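Local coordinates for proton-dependent oligopeptide transporter family protein (Xanthomonas campestris, PDB 6EI3) that probably couples proton movement to the uptake of small peptides across the membrane, as a POT-family member of the major facilitator superfamily, captured here in an auto-inhibited state, at residues A[366-380]-A[402-416]. Sequence-based numbering, arbitrary orientation.
Sequences RMTSGIAFSGVAWIA and PYALLTFGEVLVSAT. With 78M ((2S)-2,3-dihydroxypropyl(7Z)-pentadec-7-enoate), chain J; 78M ((2S)-2,3-dihydroxypropyl(7Z)-pentadec-7-enoate), chain F.
Phe373 is a knob in a hole formed by Leu405, Phe408, Gly409 and Leu412. It belongs to knobs-into-holes packing between two transmembrane helices of the major facilitator fold, 363-389 and 400-424. The short segments run roughly antiparallel, with 144° between their N-to-C directions, and their axes approach to 7.0 Å. Gly370 and Gly409 make this closeness possible. Their CA atoms lie 3.9 Å apart. With no side chains in the way, Gly370 O comes to 3.4 Å from Gly409 CA. Leu405 is a knob from the other helix, seated among Phe373, Val376, Ala377 and Ala380. Its CB rests 3.7 Å from Ala377 CB, and its CD2 reaches the edge of the Phe373 ring. Leu412 fills a third hollow, between Arg366, Ser369, Gly370 and Phe373. Val413 lies beside Gly370 and puts CG2 against Met367 CB and Ile371 CG1. Bound monoacylglycerol chains lie along the lipid-facing side, one near Ser369 and Ala372, another near Val376 and Ala380; both touch Phe373. The rings of Phe373 and Phe408 form a T-shaped pair, planes at 86°. With chi1 at -173°, the Phe408 side chain swings away from its own backbone N, and the ring edge comes over Phe373. Phe408 CD2 stands 3.7 Å above the centre of the Phe373 ring.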
ATOM      1  N   ARG A 366      -5.742 -14.446 -12.253  1.00 28.43           N
ATOM      2  CA  ARG A 366      -6.409 -13.808 -11.114  1.00 27.64           C
ATOM      3  C   ARG A 366      -5.984 -12.340 -11.060  1.00 30.53           C
ATOM      4  O   ARG A 366      -6.830 -11.465 -10.936  1.00 30.53           O
ATOM      5  CB  ARG A 366      -6.020 -14.491  -9.794  1.00 23.91           C
ATOM      6  CG  ARG A 366      -6.623 -15.885  -9.584  1.00 29.87           C
ATOM      7  CD  ARG A 366      -6.144 -16.465  -8.249  1.00 30.05           C
ATOM      8  NE  ARG A 366      -6.258 -17.915  -8.233  1.00 46.86           N
ATOM      9  CZ  ARG A 366      -6.043 -18.678  -7.165  1.00 67.99           C
ATOM     10  NH1 ARG A 366      -5.697 -18.130  -6.007  1.00 61.98           N
ATOM     11  NH2 ARG A 366      -6.185 -19.997  -7.243  1.00 52.07           N
ATOM     12  N   MET A 367      -4.675 -12.075 -11.202  1.00 26.76           N
ATOM     13  CA  MET A 367      -4.151 -10.721 -11.128  1.00 25.22           C
ATOM     14  C   MET A 367      -4.675  -9.816 -12.250  1.00 29.67           C
ATOM     15  O   MET A 367      -5.154  -8.724 -11.949  1.00 27.55           O
ATOM     16  CB  MET A 367      -2.633 -10.731 -11.051  1.00 26.69           C
ATOM     17  CG  MET A 367      -2.115 -11.258  -9.703  1.00 28.71           C
ATOM     18  SD  MET A 367      -0.319 -11.410  -9.700  1.00 32.22           S
ATOM     19  CE  MET A 367       0.138  -9.686  -9.381  1.00 29.15           C
ATOM     20  N   THR A 368      -4.677 -10.303 -13.515  1.00 26.88           N
ATOM     21  CA  THR A 368      -5.205  -9.549 -14.669  1.00 27.08           C
ATOM     22  C   THR A 368      -6.682  -9.212 -14.422  1.00 31.00           C
ATOM     23  O   THR A 368      -7.079  -8.048 -14.557  1.00 29.50           O
ATOM     24  CB  THR A 368      -5.050 -10.394 -15.969  1.00 31.67           C
ATOM     25  OG1 THR A 368      -3.706 -10.872 -16.073  1.00 27.59           O
ATOM     26  CG2 THR A 368      -5.427  -9.613 -17.222  1.00 32.60           C
ATOM     27  N   SER A 369      -7.483 -10.244 -14.029  1.00 28.05           N
ATOM     28  CA  SER A 369      -8.915 -10.130 -13.739  1.00 28.31           C
ATOM     29  C   SER A 369      -9.166  -9.156 -12.600  1.00 33.11           C
ATOM     30  O   SER A 369     -10.144  -8.419 -12.645  1.00 34.33           O
ATOM     31  CB  SER A 369      -9.507 -11.493 -13.392  1.00 31.93           C
ATOM     32  OG  SER A 369      -9.346 -12.425 -14.450  1.00 34.89           O
ATOM     33  N   GLY A 370      -8.270  -9.151 -11.616  1.00 28.77           N
ATOM     34  CA  GLY A 370      -8.333  -8.290 -10.442  1.00 28.75           C
ATOM     35  C   GLY A 370      -8.193  -6.817 -10.772  1.00 32.20           C
ATOM     36  O   GLY A 370      -8.930  -5.999 -10.222  1.00 30.23           O
ATOM     37  N   ILE A 371      -7.256  -6.475 -11.684  1.00 28.21           N
ATOM     38  CA  ILE A 371      -7.045  -5.080 -12.101  1.00 27.48           C
ATOM     39  C   ILE A 371      -8.273  -4.621 -12.891  1.00 32.36           C
ATOM     40  O   ILE A 371      -8.771  -3.522 -12.663  1.00 31.48           O
ATOM     41  CB  ILE A 371      -5.738  -4.910 -12.903  1.00 30.19           C
ATOM     42  CG1 ILE A 371      -4.517  -5.428 -12.104  1.00 29.20           C
ATOM     43  CG2 ILE A 371      -5.538  -3.448 -13.371  1.00 28.97           C
ATOM     44  CD1 ILE A 371      -3.240  -5.610 -12.972  1.00 24.38           C
ATOM     45  N   ALA A 372      -8.777  -5.492 -13.782  1.00 30.44           N
ATOM     46  CA  ALA A 372      -9.949  -5.243 -14.612  1.00 31.24           C
ATOM     47  C   ALA A 372     -11.211  -4.968 -13.752  1.00 33.48           C
ATOM     48  O   ALA A 372     -11.904  -3.979 -14.004  1.00 31.29           O
ATOM     49  CB  ALA A 372     -10.175  -6.416 -15.551  1.00 32.59           C
ATOM     50  N   PHE A 373     -11.461  -5.792 -12.703  1.00 30.70           N
ATOM     51  CA  PHE A 373     -12.600  -5.602 -11.801  1.00 31.11           C
ATOM     52  C   PHE A 373     -12.531  -4.303 -11.007  1.00 32.06           C
ATOM     53  O   PHE A 373     -13.579  -3.701 -10.765  1.00 30.91           O
ATOM     54  CB  PHE A 373     -12.822  -6.803 -10.878  1.00 34.36           C
ATOM     55  CG  PHE A 373     -13.745  -7.829 -11.496  1.00 38.50           C
ATOM     56  CD1 PHE A 373     -15.126  -7.649 -11.477  1.00 42.82           C
ATOM     57  CD2 PHE A 373     -13.236  -8.968 -12.106  1.00 42.00           C
ATOM     58  CE1 PHE A 373     -15.979  -8.593 -12.062  1.00 44.64           C
ATOM     59  CE2 PHE A 373     -14.090  -9.919 -12.671  1.00 46.53           C
ATOM     60  CZ  PHE A 373     -15.456  -9.720 -12.655  1.00 44.99           C
ATOM     61  N   SER A 374     -11.309  -3.826 -10.670  1.00 27.90           N
ATOM     62  CA  SER A 374     -11.149  -2.544  -9.984  1.00 27.26           C
ATOM     63  C   SER A 374     -11.575  -1.421 -10.978  1.00 30.63           C
ATOM     64  O   SER A 374     -12.208  -0.454 -10.567  1.00 30.73           O
ATOM     65  CB  SER A 374      -9.726  -2.363  -9.451  1.00 29.26           C
ATOM     66  OG  SER A 374      -8.805  -1.890 -10.428  1.00 37.93           O
ATOM     67  N   GLY A 375     -11.323  -1.630 -12.269  1.00 25.94           N
ATOM     68  CA  GLY A 375     -11.764  -0.726 -13.333  1.00 26.16           C
ATOM     69  C   GLY A 375     -13.283  -0.689 -13.422  1.00 29.93           C
ATOM     70  O   GLY A 375     -13.877   0.389 -13.489  1.00 30.21           O
ATOM     71  N   VAL A 376     -13.925  -1.865 -13.345  1.00 26.22           N
ATOM     72  CA  VAL A 376     -15.393  -2.017 -13.372  1.00 27.11           C
ATOM     73  C   VAL A 376     -16.022  -1.297 -12.160  1.00 30.71           C
ATOM     74  O   VAL A 376     -17.041  -0.631 -12.318  1.00 31.59           O
ATOM     75  CB  VAL A 376     -15.825  -3.514 -13.497  1.00 31.93           C
ATOM     76  CG1 VAL A 376     -17.353  -3.669 -13.537  1.00 32.42           C
ATOM     77  CG2 VAL A 376     -15.206  -4.156 -14.737  1.00 32.35           C
ATOM     78  N   ALA A 377     -15.374  -1.378 -10.977  1.00 26.75           N
ATOM     79  CA  ALA A 377     -15.810  -0.711  -9.743  1.00 25.58           C
ATOM     80  C   ALA A 377     -15.863   0.795  -9.976  1.00 30.76           C
ATOM     81  O   ALA A 377     -16.823   1.449  -9.572  1.00 30.91           O
ATOM     82  CB  ALA A 377     -14.845  -1.020  -8.605  1.00 25.07           C
ATOM     83  N   TRP A 378     -14.847   1.333 -10.672  1.00 27.28           N
ATOM     84  CA  TRP A 378     -14.756   2.758 -10.958  1.00 27.06           C
ATOM     85  C   TRP A 378     -15.726   3.192 -12.072  1.00 32.13           C
ATOM     86  O   TRP A 378     -16.126   4.352 -12.067  1.00 31.13           O
ATOM     87  CB  TRP A 378     -13.299   3.167 -11.192  1.00 25.20           C
ATOM     88  CG  TRP A 378     -12.592   3.335  -9.871  1.00 25.18           C
ATOM     89  CD1 TRP A 378     -12.252   2.348  -8.991  1.00 27.50           C
ATOM     90  CD2 TRP A 378     -12.316   4.579  -9.207  1.00 24.52           C
ATOM     91  NE1 TRP A 378     -11.755   2.898  -7.830  1.00 26.90           N
ATOM     92  CE2 TRP A 378     -11.748   4.267  -7.952  1.00 28.09           C
ATOM     93  CE3 TRP A 378     -12.489   5.929  -9.555  1.00 25.81           C
ATOM     94  CZ2 TRP A 378     -11.300   5.252  -7.069  1.00 26.56           C
ATOM     95  CZ3 TRP A 378     -12.041   6.909  -8.680  1.00 26.88           C
ATOM     96  CH2 TRP A 378     -11.493   6.568  -7.433  1.00 26.68           C
ATOM     97  N   ILE A 379     -16.201   2.254 -12.943  1.00 29.94           N
ATOM     98  CA  ILE A 379     -17.268   2.573 -13.911  1.00 31.07           C
ATOM     99  C   ILE A 379     -18.558   2.814 -13.077  1.00 34.95           C
ATOM    100  O   ILE A 379     -19.267   3.793 -13.316  1.00 35.12           O
ATOM    101  CB  ILE A 379     -17.481   1.498 -15.030  1.00 34.44           C
ATOM    102  CG1 ILE A 379     -16.284   1.421 -16.028  1.00 34.74           C
ATOM    103  CG2 ILE A 379     -18.841   1.701 -15.780  1.00 34.38           C
ATOM    104  CD1 ILE A 379     -16.050   2.704 -16.949  1.00 40.25           C
ATOM    105  N   ALA A 380     -18.818   1.940 -12.079  1.00 31.24           N
ATOM    106  CA  ALA A 380     -19.949   2.040 -11.163  1.00 31.71           C
ATOM    107  C   ALA A 380     -19.889   3.334 -10.327  1.00 33.54           C
ATOM    108  O   ALA A 380     -20.905   4.017 -10.253  1.00 31.29           O
ATOM    109  CB  ALA A 380     -20.005   0.826 -10.256  1.00 32.24           C
ATOM    110  N   PRO A 402     -19.848  -0.605  -6.096  1.00 26.71           N
ATOM    111  CA  PRO A 402     -18.388  -0.498  -6.303  1.00 25.20           C
ATOM    112  C   PRO A 402     -17.554  -1.096  -5.166  1.00 27.61           C
ATOM    113  O   PRO A 402     -16.465  -1.555  -5.450  1.00 27.54           O
ATOM    114  CB  PRO A 402     -18.152   1.007  -6.489  1.00 26.90           C
ATOM    115  CG  PRO A 402     -19.334   1.682  -5.848  1.00 31.65           C
ATOM    116  CD  PRO A 402     -20.485   0.736  -6.061  1.00 27.96           C
ATOM    117  N   TYR A 403     -18.053  -1.154  -3.907  1.00 24.83           N
ATOM    118  CA  TYR A 403     -17.278  -1.817  -2.850  1.00 24.43           C
ATOM    119  C   TYR A 403     -17.117  -3.311  -3.174  1.00 28.48           C
ATOM    120  O   TYR A 403     -16.021  -3.849  -3.034  1.00 27.72           O
ATOM    121  CB  TYR A 403     -17.912  -1.647  -1.448  1.00 25.03           C
ATOM    122  CG  TYR A 403     -17.236  -0.550  -0.656  1.00 25.18           C
ATOM    123  CD1 TYR A 403     -16.003  -0.767  -0.043  1.00 26.37           C
ATOM    124  CD2 TYR A 403     -17.753   0.741  -0.637  1.00 25.58           C
ATOM    125  CE1 TYR A 403     -15.317   0.265   0.587  1.00 25.58           C
ATOM    126  CE2 TYR A 403     -17.100   1.773   0.035  1.00 26.22           C
ATOM    127  CZ  TYR A 403     -15.882   1.529   0.644  1.00 33.46           C
ATOM    128  OH  TYR A 403     -15.227   2.545   1.275  1.00 30.39           O
ATOM    129  N   ALA A 404     -18.204  -3.965  -3.622  1.00 26.72           N
ATOM    130  CA  ALA A 404     -18.201  -5.393  -3.969  1.00 27.46           C
ATOM    131  C   ALA A 404     -17.247  -5.659  -5.119  1.00 30.88           C
ATOM    132  O   ALA A 404     -16.409  -6.562  -5.036  1.00 29.97           O
ATOM    133  CB  ALA A 404     -19.615  -5.863  -4.330  1.00 28.32           C
ATOM    134  N   LEU A 405     -17.348  -4.841  -6.180  1.00 28.29           N
ATOM    135  CA  LEU A 405     -16.510  -4.980  -7.365  1.00 27.37           C
ATOM    136  C   LEU A 405     -15.043  -4.772  -7.029  1.00 28.90           C
ATOM    137  O   LEU A 405     -14.218  -5.622  -7.378  1.00 26.24           O
ATOM    138  CB  LEU A 405     -16.970  -4.023  -8.484  1.00 27.44           C
ATOM    139  CG  LEU A 405     -18.348  -4.329  -9.105  1.00 32.95           C
ATOM    140  CD1 LEU A 405     -18.916  -3.112  -9.784  1.00 32.48           C
ATOM    141  CD2 LEU A 405     -18.284  -5.539 -10.081  1.00 36.77           C
ATOM    142  N   LEU A 406     -14.731  -3.676  -6.293  1.00 26.56           N
ATOM    143  CA  LEU A 406     -13.351  -3.341  -5.910  1.00 25.61           C
ATOM    144  C   LEU A 406     -12.703  -4.378  -4.971  1.00 25.77           C
ATOM    145  O   LEU A 406     -11.527  -4.690  -5.147  1.00 23.04           O
ATOM    146  CB  LEU A 406     -13.256  -1.922  -5.323  1.00 25.02           C
ATOM    147  CG  LEU A 406     -11.868  -1.455  -4.828  1.00 29.09           C
ATOM    148  CD1 LEU A 406     -10.859  -1.295  -5.990  1.00 28.29           C
ATOM    149  CD2 LEU A 406     -11.981  -0.188  -4.020  1.00 29.56           C
ATOM    150  N   THR A 407     -13.467  -4.867  -3.966  1.00 22.48           N
ATOM    151  CA  THR A 407     -12.988  -5.860  -3.009  1.00 22.85           C
ATOM    152  C   THR A 407     -12.783  -7.201  -3.696  1.00 28.22           C
ATOM    153  O   THR A 407     -11.827  -7.917  -3.357  1.00 27.25           O
ATOM    154  CB  THR A 407     -13.867  -5.923  -1.760  1.00 27.99           C
ATOM    155  OG1 THR A 407     -13.981  -4.585  -1.262  1.00 26.98           O
ATOM    156  CG2 THR A 407     -13.240  -6.809  -0.672  1.00 26.26           C
ATOM    157  N   PHE A 408     -13.649  -7.514  -4.697  1.00 25.55           N
ATOM    158  CA  PHE A 408     -13.482  -8.714  -5.521  1.00 26.38           C
ATOM    159  C   PHE A 408     -12.140  -8.585  -6.267  1.00 31.03           C
ATOM    160  O   PHE A 408     -11.328  -9.515  -6.227  1.00 31.69           O
ATOM    161  CB  PHE A 408     -14.661  -8.915  -6.505  1.00 28.66           C
ATOM    162  CG  PHE A 408     -14.620 -10.223  -7.268  1.00 30.99           C
ATOM    163  CD1 PHE A 408     -14.615 -11.445  -6.596  1.00 34.33           C
ATOM    164  CD2 PHE A 408     -14.663 -10.237  -8.657  1.00 33.82           C
ATOM    165  CE1 PHE A 408     -14.612 -12.657  -7.305  1.00 35.58           C
ATOM    166  CE2 PHE A 408     -14.648 -11.448  -9.365  1.00 36.70           C
ATOM    167  CZ  PHE A 408     -14.625 -12.644  -8.684  1.00 34.65           C
ATOM    168  N   GLY A 409     -11.881  -7.408  -6.840  1.00 27.84           N
ATOM    169  CA  GLY A 409     -10.617  -7.135  -7.514  1.00 27.28           C
ATOM    170  C   GLY A 409      -9.431  -7.290  -6.577  1.00 29.97           C
ATOM    171  O   GLY A 409      -8.454  -7.958  -6.922  1.00 30.38           O
ATOM    172  N   GLU A 410      -9.536  -6.723  -5.361  1.00 25.56           N
ATOM    173  CA  GLU A 410      -8.502  -6.800  -4.322  1.00 25.36           C
ATOM    174  C   GLU A 410      -8.124  -8.248  -3.993  1.00 28.78           C
ATOM    175  O   GLU A 410      -6.943  -8.573  -4.005  1.00 26.91           O
ATOM    176  CB  GLU A 410      -8.958  -6.077  -3.047  1.00 26.61           C
ATOM    177  CG  GLU A 410      -7.964  -6.213  -1.903  1.00 33.70           C
ATOM    178  CD  GLU A 410      -8.440  -5.817  -0.521  1.00 45.95           C
ATOM    179  OE1 GLU A 410      -9.643  -5.522  -0.347  1.00 35.45           O
ATOM    180  OE2 GLU A 410      -7.589  -5.783   0.392  1.00 41.58           O
ATOM    181  N   VAL A 411      -9.125  -9.105  -3.711  1.00 24.77           N
ATOM    182  CA  VAL A 411      -8.933 -10.527  -3.401  1.00 26.14           C
ATOM    183  C   VAL A 411      -8.233 -11.250  -4.583  1.00 30.92           C
ATOM    184  O   VAL A 411      -7.365 -12.096  -4.354  1.00 30.96           O
ATOM    185  CB  VAL A 411     -10.287 -11.193  -2.989  1.00 31.16           C
ATOM    186  CG1 VAL A 411     -10.208 -12.709  -3.030  1.00 33.07           C
ATOM    187  CG2 VAL A 411     -10.739 -10.718  -1.602  1.00 30.30           C
ATOM    188  N   LEU A 412      -8.554 -10.846  -5.823  1.00 27.07           N
ATOM    189  CA  LEU A 412      -7.964 -11.420  -7.034  1.00 27.70           C
ATOM    190  C   LEU A 412      -6.525 -10.940  -7.296  1.00 33.18           C
ATOM    191  O   LEU A 412      -5.711 -11.743  -7.743  1.00 33.71           O
ATOM    192  CB  LEU A 412      -8.828 -11.122  -8.266  1.00 27.84           C
ATOM    193  CG  LEU A 412     -10.157 -11.862  -8.425  1.00 33.52           C
ATOM    194  CD1 LEU A 412     -10.986 -11.223  -9.552  1.00 33.87           C
ATOM    195  CD2 LEU A 412      -9.941 -13.341  -8.748  1.00 35.00           C
ATOM    196  N   VAL A 413      -6.208  -9.649  -7.073  1.00 29.00           N
ATOM    197  CA  VAL A 413      -4.850  -9.208  -7.420  1.00 29.09           C
ATOM    198  C   VAL A 413      -3.948  -9.006  -6.172  1.00 33.82           C
ATOM    199  O   VAL A 413      -2.794  -9.450  -6.185  1.00 31.57           O
ATOM    200  CB  VAL A 413      -4.827  -7.990  -8.404  1.00 32.29           C
ATOM    201  CG1 VAL A 413      -5.508  -6.755  -7.830  1.00 30.51           C
ATOM    202  CG2 VAL A 413      -3.407  -7.669  -8.891  1.00 32.41           C
ATOM    203  N   SER A 414      -4.456  -8.328  -5.133  1.00 31.82           N
ATOM    204  CA  SER A 414      -3.685  -8.008  -3.931  1.00 31.25           C
ATOM    205  C   SER A 414      -3.316  -9.224  -3.121  1.00 36.13           C
ATOM    206  O   SER A 414      -2.138  -9.366  -2.789  1.00 37.22           O
ATOM    207  CB  SER A 414      -4.395  -6.963  -3.074  1.00 31.73           C
ATOM    208  OG  SER A 414      -3.528  -6.524  -2.047  1.00 33.24           O
ATOM    209  N   ALA A 415      -4.280 -10.130  -2.859  1.00 31.97           N
ATOM    210  CA  ALA A 415      -4.011 -11.370  -2.128  1.00 32.55           C
ATOM    211  C   ALA A 415      -3.110 -12.351  -2.932  1.00 38.77           C
ATOM    212  O   ALA A 415      -2.343 -13.093  -2.336  1.00 41.57           O
ATOM    213  CB  ALA A 415      -5.320 -12.045  -1.747  1.00 33.70           C
ATOM    214  N   THR A 416      -3.192 -12.330  -4.273  1.00 33.77           N
ATOM    215  CA  THR A 416      -2.421 -13.187  -5.176  1.00 33.97           C
ATOM    216  C   THR A 416      -0.985 -12.684  -5.439  1.00 39.25           C
ATOM    217  O   THR A 416      -0.066 -13.499  -5.526  1.00 38.61           O
ATOM    218  CB  THR A 416      -3.161 -13.292  -6.508  1.00 39.01           C
ATOM    219  OG1 THR A 416      -4.523 -13.631  -6.267  1.00 33.78           O
ATOM    220  CG2 THR A 416      -2.540 -14.304  -7.450  1.00 39.71           C
TER
HETATM  221  O21 78M J 609      -0.582 -19.800 -20.600  1.00 94.87           O
HETATM  222  C20 78M J 609      -0.247 -18.586 -19.944  1.00 92.50           C
HETATM  223  C18 78M J 609      -1.312 -17.537 -20.164  1.00 90.44           C
HETATM  224  O19 78M J 609      -1.503 -17.331 -21.568  1.00 93.12           O
HETATM  225  C17 78M J 609      -0.981 -16.231 -19.482  1.00 86.01           C
HETATM  226  O2  78M J 609      -2.079 -15.326 -19.755  1.00 83.17           O
HETATM  227  C1  78M J 609      -2.542 -14.580 -18.745  1.00 78.59           C
HETATM  228  O1  78M J 609      -2.168 -14.684 -17.606  1.00 78.04           O
HETATM  229  C2  78M J 609      -3.576 -13.599 -19.221  1.00 74.06           C
HETATM  230  C3  78M J 609      -4.745 -13.445 -18.260  1.00 67.86           C
HETATM  231  C4  78M J 609      -6.006 -12.910 -18.907  1.00 66.08           C
HETATM  232  C5  78M J 609      -7.229 -13.102 -18.030  1.00 67.63           C
HETATM  233  C6  78M J 609      -8.491 -12.413 -18.542  1.00 71.19           C
HETATM  234  C7  78M J 609      -9.695 -12.798 -17.730  1.00 73.27           C
HETATM  235  C8  78M J 609     -10.834 -12.128 -17.572  1.00 74.86           C
HETATM  236  C9  78M J 609     -11.221 -10.799 -18.166  1.00 75.23           C
HETATM  237  C10 78M J 609     -11.143  -9.644 -17.163  1.00 73.69           C
HETATM  238  C11 78M J 609     -12.341  -9.504 -16.214  1.00 73.62           C
HETATM  239  C12 78M J 609     -13.576  -8.804 -16.783  1.00 74.94           C
HETATM  240  C13 78M J 609     -13.376  -7.341 -17.163  1.00 74.74           C
HETATM  241  C15 78M J 609     -14.147  -5.413 -18.593  1.00 75.63           C
HETATM  242  C14 78M J 609     -14.519  -6.727 -17.946  1.00 75.80           C
HETATM  243  O21 78M F 605     -31.263   6.705 -10.435  1.00 91.69           O
HETATM  244  C20 78M F 605     -29.995   6.525 -11.052  1.00 90.09           C
HETATM  245  C18 78M F 605     -29.889   5.145 -11.657  1.00 89.53           C
HETATM  246  O19 78M F 605     -29.980   4.143 -10.642  1.00 89.14           O
HETATM  247  C17 78M F 605     -28.653   4.961 -12.513  1.00 88.30           C
HETATM  248  O2  78M F 605     -27.489   4.747 -11.677  1.00 85.21           O
HETATM  249  C1  78M F 605     -27.022   3.495 -11.564  1.00 84.15           C
HETATM  250  O1  78M F 605     -27.657   2.513 -11.853  1.00 88.10           O
HETATM  251  C2  78M F 605     -25.610   3.481 -11.051  1.00 78.33           C
HETATM  252  C3  78M F 605     -25.050   2.078 -10.827  1.00 74.24           C
HETATM  253  C4  78M F 605     -23.806   1.782 -11.646  1.00 71.25           C
HETATM  254  C5  78M F 605     -24.038   0.989 -12.922  1.00 69.73           C
HETATM  255  C6  78M F 605     -22.787   0.865 -13.795  1.00 68.18           C
HETATM  256  C7  78M F 605     -22.323  -0.544 -13.985  1.00 67.48           C
HETATM  257  C8  78M F 605     -21.481  -1.208 -13.211  1.00 66.83           C
HETATM  258  C9  78M F 605     -21.013  -2.620 -13.398  1.00 67.28           C
HETATM  259  C10 78M F 605     -22.117  -3.670 -13.218  1.00 69.39           C
HETATM  260  C11 78M F 605     -21.829  -5.005 -13.891  1.00 71.76           C
HETATM  261  C12 78M F 605     -20.994  -5.975 -13.068  1.00 71.98           C
HETATM  262  C13 78M F 605     -20.465  -7.154 -13.864  1.00 73.28           C
HETATM  263  C15 78M F 605     -19.192  -9.331 -13.857  1.00 75.61           C
HETATM  264  C14 78M F 605     -19.724  -8.183 -13.030  1.00 73.81           C